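PDB 4OHF: cytosolic IMP-GMP specific 5'-nucleotidase, which probably hydrolyses the 5'-phosphate of purine nucleoside monophosphates such as IMP and GMP, using a bound magnesium ion. Local coordinates for residues 29-35 with 183-188; 248-252 with 281-285. The contacts are given in a common frame with arbitrary orientation. Residues are numbered along the deposited sequence.

Contact 1 (29-35 with 183-188); sequences IRYNSKN and KYVIRE
A short two-stranded antiparallel ladder, placed like the flap that follows the first catalytic loop of HAD phosphatases, joins residues 29-35 to 183-188. Extended residues 30-31 lead into helix 33-51; residues 185-186 extend out of helix 181-184. Tyr31 faces Val185 as a non-hydrogen-bonded pair (CA-CA 4.3 Å). Hydrogen bonds flank it: Ile186 N donates to Arg30 O at 2.7 Å. Asn32 N donates to Tyr184 O, also at 2.7 Å. On the Tyr31-Val185 face, Val185 is the bump between Ile29 (CG2 to Val185 CG2 4.1 Å) and the Tyr31 ring (CE1 to Val185 CG1 4.5 Å). That m-rotamer ring also rests on Tyr184, its CD1 4.3 Å from Tyr184 CB, and carries its hydroxyl to the magnesium ligand Asp25. On the other face Ile186 (m, t) lays CG2 under the Arg30 guanidinium, 4.0 Å from NH2, and extends CD1 to within 4.0 Å of Tyr31 O. At the Arg30 end, Glu188 OE2 makes a salt bridge with Arg30 NE (2.9 Å); Glu188 OE1 bonds Ser435. At the Asn32 end, Asn32 OD1 caps Asn35 N (3.0 Å), Asn35 CB packs 3.8 Å from Tyr184 CE1, and Asn35 ND2 donates to Lys183 O at 3.2 Å.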
loop_
_atom_site.group_PDB
_atom_site.type_symbol
_atom_site.label_atom_id
_atom_site.label_comp_id
_atom_site.label_asym_id
_atom_site.label_seq_id
_atom_site.Cartn_x
_atom_site.Cartn_y
_atom_site.Cartn_z
ATOM N N ILE B 29 -16.018 20.952 -27.598
ATOM C CA ILE B 29 -17.402 21.389 -27.710
ATOM C C ILE B 29 -17.866 21.989 -26.384
ATOM O O ILE B 29 -17.879 21.319 -25.357
ATOM C CB ILE B 29 -18.293 20.208 -28.106
ATOM C CG1 ILE B 29 -17.958 19.806 -29.542
ATOM C CG2 ILE B 29 -19.761 20.573 -27.975
ATOM C CD1 ILE B 29 -18.689 18.572 -30.030
ATOM N N ARG B 30 -18.246 23.259 -26.404
ATOM C CA ARG B 30 -18.673 23.921 -25.170
ATOM C C ARG B 30 -20.126 23.662 -24.755
ATOM O O ARG B 30 -21.031 23.574 -25.588
ATOM C CB ARG B 30 -18.413 25.430 -25.273
ATOM C CG ARG B 30 -17.376 25.950 -24.283
ATOM C CD ARG B 30 -16.277 26.754 -24.945
ATOM N NE ARG B 30 -16.778 27.928 -25.663
ATOM C CZ ARG B 30 -17.434 28.948 -25.115
ATOM N NH1 ARG B 30 -17.687 28.963 -23.813
ATOM N NH2 ARG B 30 -17.840 29.954 -25.881
ATOM N N TYR B 31 -20.329 23.520 -23.450
ATOM C CA TYR B 31 -21.653 23.293 -22.885
ATOM C C TYR B 31 -22.029 24.417 -21.941
ATOM O O TYR B 31 -21.169 25.052 -21.334
ATOM C CB TYR B 31 -21.696 21.986 -22.086
ATOM C CG TYR B 31 -21.787 20.724 -22.913
ATOM C CD1 TYR B 31 -23.022 20.165 -23.227
ATOM C CD2 TYR B 31 -20.635 20.072 -23.353
ATOM C CE1 TYR B 31 -23.111 18.982 -23.954
ATOM C CE2 TYR B 31 -20.714 18.897 -24.079
ATOM C CZ TYR B 31 -21.957 18.357 -24.376
ATOM O OH TYR B 31 -22.046 17.195 -25.106
ATOM N N ASN B 32 -23.327 24.647 -21.825
ATOM C CA ASN B 32 -23.860 25.648 -20.916
ATOM C C ASN B 32 -23.745 25.021 -19.517
ATOM O O ASN B 32 -24.569 24.181 -19.134
ATOM C CB ASN B 32 -25.322 25.905 -21.260
ATOM C CG ASN B 32 -25.933 26.975 -20.407
ATOM O OD1 ASN B 32 -25.976 26.872 -19.173
ATOM N ND2 ASN B 32 -26.413 28.024 -21.058
ATOM N N SER B 33 -22.720 25.421 -18.768
ATOM C CA SER B 33 -22.470 24.863 -17.443
ATOM C C SER B 33 -23.648 24.757 -16.485
ATOM O O SER B 33 -23.897 23.690 -15.927
ATOM C CB SER B 33 -21.338 25.630 -16.756
ATOM O OG SER B 33 -20.082 25.289 -17.308
ATOM N N LYS B 34 -24.361 25.857 -16.279
ATOM C CA LYS B 34 -25.492 25.858 -15.366
ATOM C C LYS B 34 -26.520 24.831 -15.804
ATOM O O LYS B 34 -26.892 23.948 -15.033
ATOM C CB LYS B 34 -26.128 27.243 -15.329
ATOM C CG LYS B 34 -26.403 27.762 -13.928
ATOM C CD LYS B 34 -27.841 27.575 -13.478
ATOM C CE LYS B 34 -28.803 28.487 -14.232
ATOM N NZ LYS B 34 -29.004 28.087 -15.664
ATOM N N ASN B 35 -26.971 24.937 -17.045
ATOM C CA ASN B 35 -27.963 24.005 -17.539
ATOM C C ASN B 35 -27.516 22.556 -17.451
ATOM O O ASN B 35 -28.291 21.680 -17.054
ATOM C CB ASN B 35 -28.346 24.336 -18.978
ATOM C CG ASN B 35 -29.067 25.654 -19.090
ATOM O OD1 ASN B 35 -29.697 26.106 -18.134
ATOM N ND2 ASN B 35 -28.990 26.279 -20.260
ATOM N N LYS B 183 -30.058 24.074 -26.119
ATOM C CA LYS B 183 -30.159 24.514 -24.740
ATOM C C LYS B 183 -28.903 24.077 -23.972
ATOM O O LYS B 183 -28.577 24.643 -22.934
ATOM C CB LYS B 183 -31.392 23.901 -24.076
ATOM C CG LYS B 183 -31.483 24.170 -22.579
ATOM C CD LYS B 183 -32.491 23.267 -21.897
ATOM C CE LYS B 183 -32.539 23.565 -20.399
ATOM N NZ LYS B 183 -33.504 22.662 -19.704
ATOM N N TYR B 184 -28.200 23.074 -24.493
ATOM C CA TYR B 184 -27.021 22.560 -23.806
ATOM C C TYR B 184 -25.661 22.876 -24.405
ATOM O O TYR B 184 -24.742 23.222 -23.666
ATOM C CB TYR B 184 -27.165 21.054 -23.596
ATOM C CG TYR B 184 -28.222 20.733 -22.570
ATOM C CD1 TYR B 184 -28.014 21.018 -21.213
ATOM C CD2 TYR B 184 -29.445 20.191 -22.952
ATOM C CE1 TYR B 184 -28.998 20.771 -20.264
ATOM C CE2 TYR B 184 -30.441 19.940 -22.012
ATOM C CZ TYR B 184 -30.211 20.231 -20.668
ATOM O OH TYR B 184 -31.191 19.978 -19.728
ATOM N N VAL B 185 -25.516 22.786 -25.723
ATOM C CA VAL B 185 -24.213 23.074 -26.317
ATOM C C VAL B 185 -24.083 24.457 -26.954
ATOM O O VAL B 185 -24.949 24.913 -27.693
ATOM C CB VAL B 185 -23.785 21.961 -27.336
ATOM C CG1 VAL B 185 -24.908 20.994 -27.554
ATOM C CG2 VAL B 185 -23.321 22.574 -28.657
ATOM N N ILE B 186 -22.978 25.121 -26.636
ATOM C CA ILE B 186 -22.686 26.448 -27.142
ATOM C C ILE B 186 -21.835 26.334 -28.398
ATOM O O ILE B 186 -20.851 25.602 -28.429
ATOM C CB ILE B 186 -21.901 27.279 -26.095
ATOM C CG1 ILE B 186 -22.735 27.480 -24.840
ATOM C CG2 ILE B 186 -21.541 28.630 -26.656
ATOM C CD1 ILE B 186 -21.980 28.149 -23.721
ATOM N N ARG B 187 -22.224 27.060 -29.437
ATOM C CA ARG B 187 -21.485 27.063 -30.693
ATOM C C ARG B 187 -20.550 28.265 -30.722
ATOM O O ARG B 187 -20.846 29.314 -30.155
ATOM C CB ARG B 187 -22.457 27.128 -31.863
ATOM C CG ARG B 187 -23.215 25.829 -32.097
ATOM C CD ARG B 187 -24.517 26.082 -32.840
ATOM N NE ARG B 187 -24.826 25.008 -33.778
ATOM C CZ ARG B 187 -25.947 24.939 -34.487
ATOM N NH1 ARG B 187 -26.873 25.887 -34.356
ATOM N NH2 ARG B 187 -26.134 23.933 -35.333
ATOM N N GLU B 188 -19.410 28.116 -31.376
ATOM C CA GLU B 188 -18.442 29.200 -31.427
ATOM C C GLU B 188 -17.621 29.123 -32.700
ATOM O O GLU B 188 -16.813 28.212 -32.865
ATOM C CB GLU B 188 -17.517 29.134 -30.197
ATOM C CG GLU B 188 -16.324 30.098 -30.229
ATOM C CD GLU B 188 -15.388 29.942 -29.028
ATOM O OE1 GLU B 188 -14.349 30.637 -28.991
ATOM O OE2 GLU B 188 -15.689 29.134 -28.123
#

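Contact 2 (248-252 with 281-285); sequences PRFFY and GGNAK
Backbone hydrogen bonding fixes the register here. Residues 249-252 form a weakly bonded helical turn after the cis-peptide-linked Pro248, with Phe251 N bound to Pro248 O at 2.7 Å. The carbonyl of Phe250 accepts from Ala284 N (2.8 Å) and also takes a CA-H...O contact from Asn283 CA (3.1 Å), so Phe250 lies opposite Asn283 (CA-CA 4.4 Å). A water adds a second link, donating to Arg249 O at 3.1 Å and Gly282 O at 3.2 Å.

Ring packing against the backbone centres on Phe250, whose t rotamer brings its ring up to Gly281-Ala284. One ring face lies against Ala284 N and Asn283 C, and Gly281 O lies at the ring edge, 3.5 Å from Phe250 CD1, which is also 3.2 Å from Gly282 O. The one apolar side-chain contact is Phe250 CE2 to Ala284 CB, 3.9 Å. Both glycines have positive phi (68° and 91°), and a CB on Gly282 would crowd Phe250 CE1. Phe251 points away from 281-285, and its ring packs on Leu208, Tyr300 and Leu312, while Phe251 O touches Ala284 CB at 3.7 Å.

Among polar side chains, Asn283 (chi1 66°) bonds Lys286 N through OD1 and Leu255 O through ND2, whereas Arg249 forms a salt bridge with Asp253 of a second subunit. The strand end at Gly281, the positive-phi Gly282 and the N-cap Asn283 make this a beta-to-alpha junction, leading from strand 277-281 into helix 284-290 of the HAD-like domain.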
loop_
_atom_site.group_PDB
_atom_site.type_symbol
_atom_site.label_atom_id
_atom_site.label_comp_id
_atom_site.label_asym_id
_atom_site.label_seq_id
_atom_site.Cartn_x
_atom_site.Cartn_y
_atom_site.Cartn_z
ATOM N N PRO B 248 -9.307 7.790 -17.539
ATOM C CA PRO B 248 -7.875 7.990 -17.746
ATOM C C PRO B 248 -7.122 6.748 -18.200
ATOM O O PRO B 248 -6.006 6.850 -18.732
ATOM C CB PRO B 248 -7.405 8.461 -16.379
ATOM C CG PRO B 248 -8.270 7.645 -15.465
ATOM C CD PRO B 248 -9.637 7.766 -16.106
ATOM N N ARG B 249 -7.717 5.578 -17.988
ATOM C CA ARG B 249 -7.057 4.328 -18.352
ATOM C C ARG B 249 -6.503 4.314 -19.763
ATOM O O ARG B 249 -5.520 3.620 -20.033
ATOM C CB ARG B 249 -7.986 3.130 -18.119
ATOM C CG ARG B 249 -8.050 2.715 -16.658
ATOM C CD ARG B 249 -8.656 1.336 -16.474
ATOM N NE ARG B 249 -10.086 1.336 -16.720
ATOM C CZ ARG B 249 -10.890 0.311 -16.457
ATOM N NH1 ARG B 249 -12.191 0.418 -16.717
ATOM N NH2 ARG B 249 -10.400 -0.811 -15.938
ATOM N N PHE B 250 -7.111 5.068 -20.672
ATOM C CA PHE B 250 -6.588 5.115 -22.032
ATOM C C PHE B 250 -5.109 5.542 -22.007
ATOM O O PHE B 250 -4.288 5.049 -22.779
ATOM C CB PHE B 250 -7.349 6.124 -22.881
ATOM C CG PHE B 250 -6.717 6.379 -24.235
ATOM C CD1 PHE B 250 -7.161 5.698 -25.375
ATOM C CD2 PHE B 250 -5.663 7.281 -24.368
ATOM C CE1 PHE B 250 -6.567 5.913 -26.623
ATOM C CE2 PHE B 250 -5.065 7.500 -25.600
ATOM C CZ PHE B 250 -5.521 6.808 -26.736
ATOM N N PHE B 251 -4.786 6.480 -21.126
ATOM C CA PHE B 251 -3.439 7.001 -21.010
ATOM C C PHE B 251 -2.413 6.036 -20.420
ATOM O O PHE B 251 -1.283 5.990 -20.880
ATOM C CB PHE B 251 -3.452 8.283 -20.172
ATOM C CG PHE B 251 -4.249 9.390 -20.777
ATOM C CD1 PHE B 251 -5.449 9.800 -20.203
ATOM C CD2 PHE B 251 -3.812 10.018 -21.935
ATOM C CE1 PHE B 251 -6.201 10.822 -20.776
ATOM C CE2 PHE B 251 -4.552 11.035 -22.517
ATOM C CZ PHE B 251 -5.751 11.441 -21.935
ATOM N N TYR B 252 -2.800 5.258 -19.414
ATOM C CA TYR B 252 -1.838 4.362 -18.780
ATOM C C TYR B 252 -2.094 2.865 -18.875
ATOM O O TYR B 252 -1.191 2.068 -18.609
ATOM C CB TYR B 252 -1.675 4.739 -17.300
ATOM C CG TYR B 252 -2.960 4.694 -16.503
ATOM C CD1 TYR B 252 -3.608 5.874 -16.117
ATOM C CD2 TYR B 252 -3.518 3.479 -16.119
ATOM C CE1 TYR B 252 -4.777 5.842 -15.361
ATOM C CE2 TYR B 252 -4.696 3.433 -15.360
ATOM C CZ TYR B 252 -5.315 4.623 -14.987
ATOM O OH TYR B 252 -6.470 4.592 -14.246
ATOM N N GLY B 281 -12.010 2.847 -27.870
ATOM C CA GLY B 281 -11.044 2.362 -26.890
ATOM C C GLY B 281 -9.603 2.783 -27.166
ATOM O O GLY B 281 -9.323 3.962 -27.432
ATOM N N GLY B 282 -8.681 1.823 -27.103
ATOM C CA GLY B 282 -7.280 2.120 -27.368
ATOM C C GLY B 282 -6.455 2.495 -26.142
ATOM O O GLY B 282 -6.938 2.501 -24.999
ATOM N N ASN B 283 -5.188 2.807 -26.382
ATOM C CA ASN B 283 -4.289 3.198 -25.308
ATOM C C ASN B 283 -3.201 4.082 -25.902
ATOM O O ASN B 283 -2.782 3.881 -27.046
ATOM C CB ASN B 283 -3.689 1.956 -24.604
ATOM C CG ASN B 283 -2.760 1.141 -25.503
ATOM O OD1 ASN B 283 -1.661 1.575 -25.850
ATOM N ND2 ASN B 283 -3.205 -0.047 -25.881
ATOM N N ALA B 284 -2.771 5.072 -25.128
ATOM C CA ALA B 284 -1.756 6.027 -25.573
ATOM C C ALA B 284 -0.482 5.392 -26.093
ATOM O O ALA B 284 0.069 5.834 -27.099
ATOM C CB ALA B 284 -1.413 6.979 -24.448
ATOM N N LYS B 285 -0.009 4.372 -25.390
ATOM C CA LYS B 285 1.209 3.677 -25.774
ATOM C C LYS B 285 1.186 3.288 -27.254
ATOM O O LYS B 285 2.043 3.714 -28.034
ATOM C CB LYS B 285 1.374 2.431 -24.901
ATOM C CG LYS B 285 2.542 1.526 -25.272
ATOM C CD LYS B 285 3.882 2.110 -24.876
ATOM C CE LYS B 285 4.760 1.059 -24.176
ATOM N NZ LYS B 285 4.894 -0.211 -24.952
HETATM O O HOH W 1 -5.770 1.480 -22.245
#

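Overall arrangement
The two contacts come in series along the chain, contact 1 closing before contact 2 opens. Their centres are 27 Å apart and their nearest atoms about 15 Å. Contact 2 lies at the end of strand 277-281 of the large mixed sheet, whereas contact 1 is a separate ladder where the chain leaves the HAD core and, after 147 intervening residues, returns to it. Strand 204-208 touches contact 2, and helix 213-224, which follows it, packs on contact 1. The side chains of Tyr31 and Phe251 are about 7 and 10 Å from the magnesium ion. Contact 1 thus probably ties the cap's entry and exit together beside the metal site, while contact 2 lies within the core.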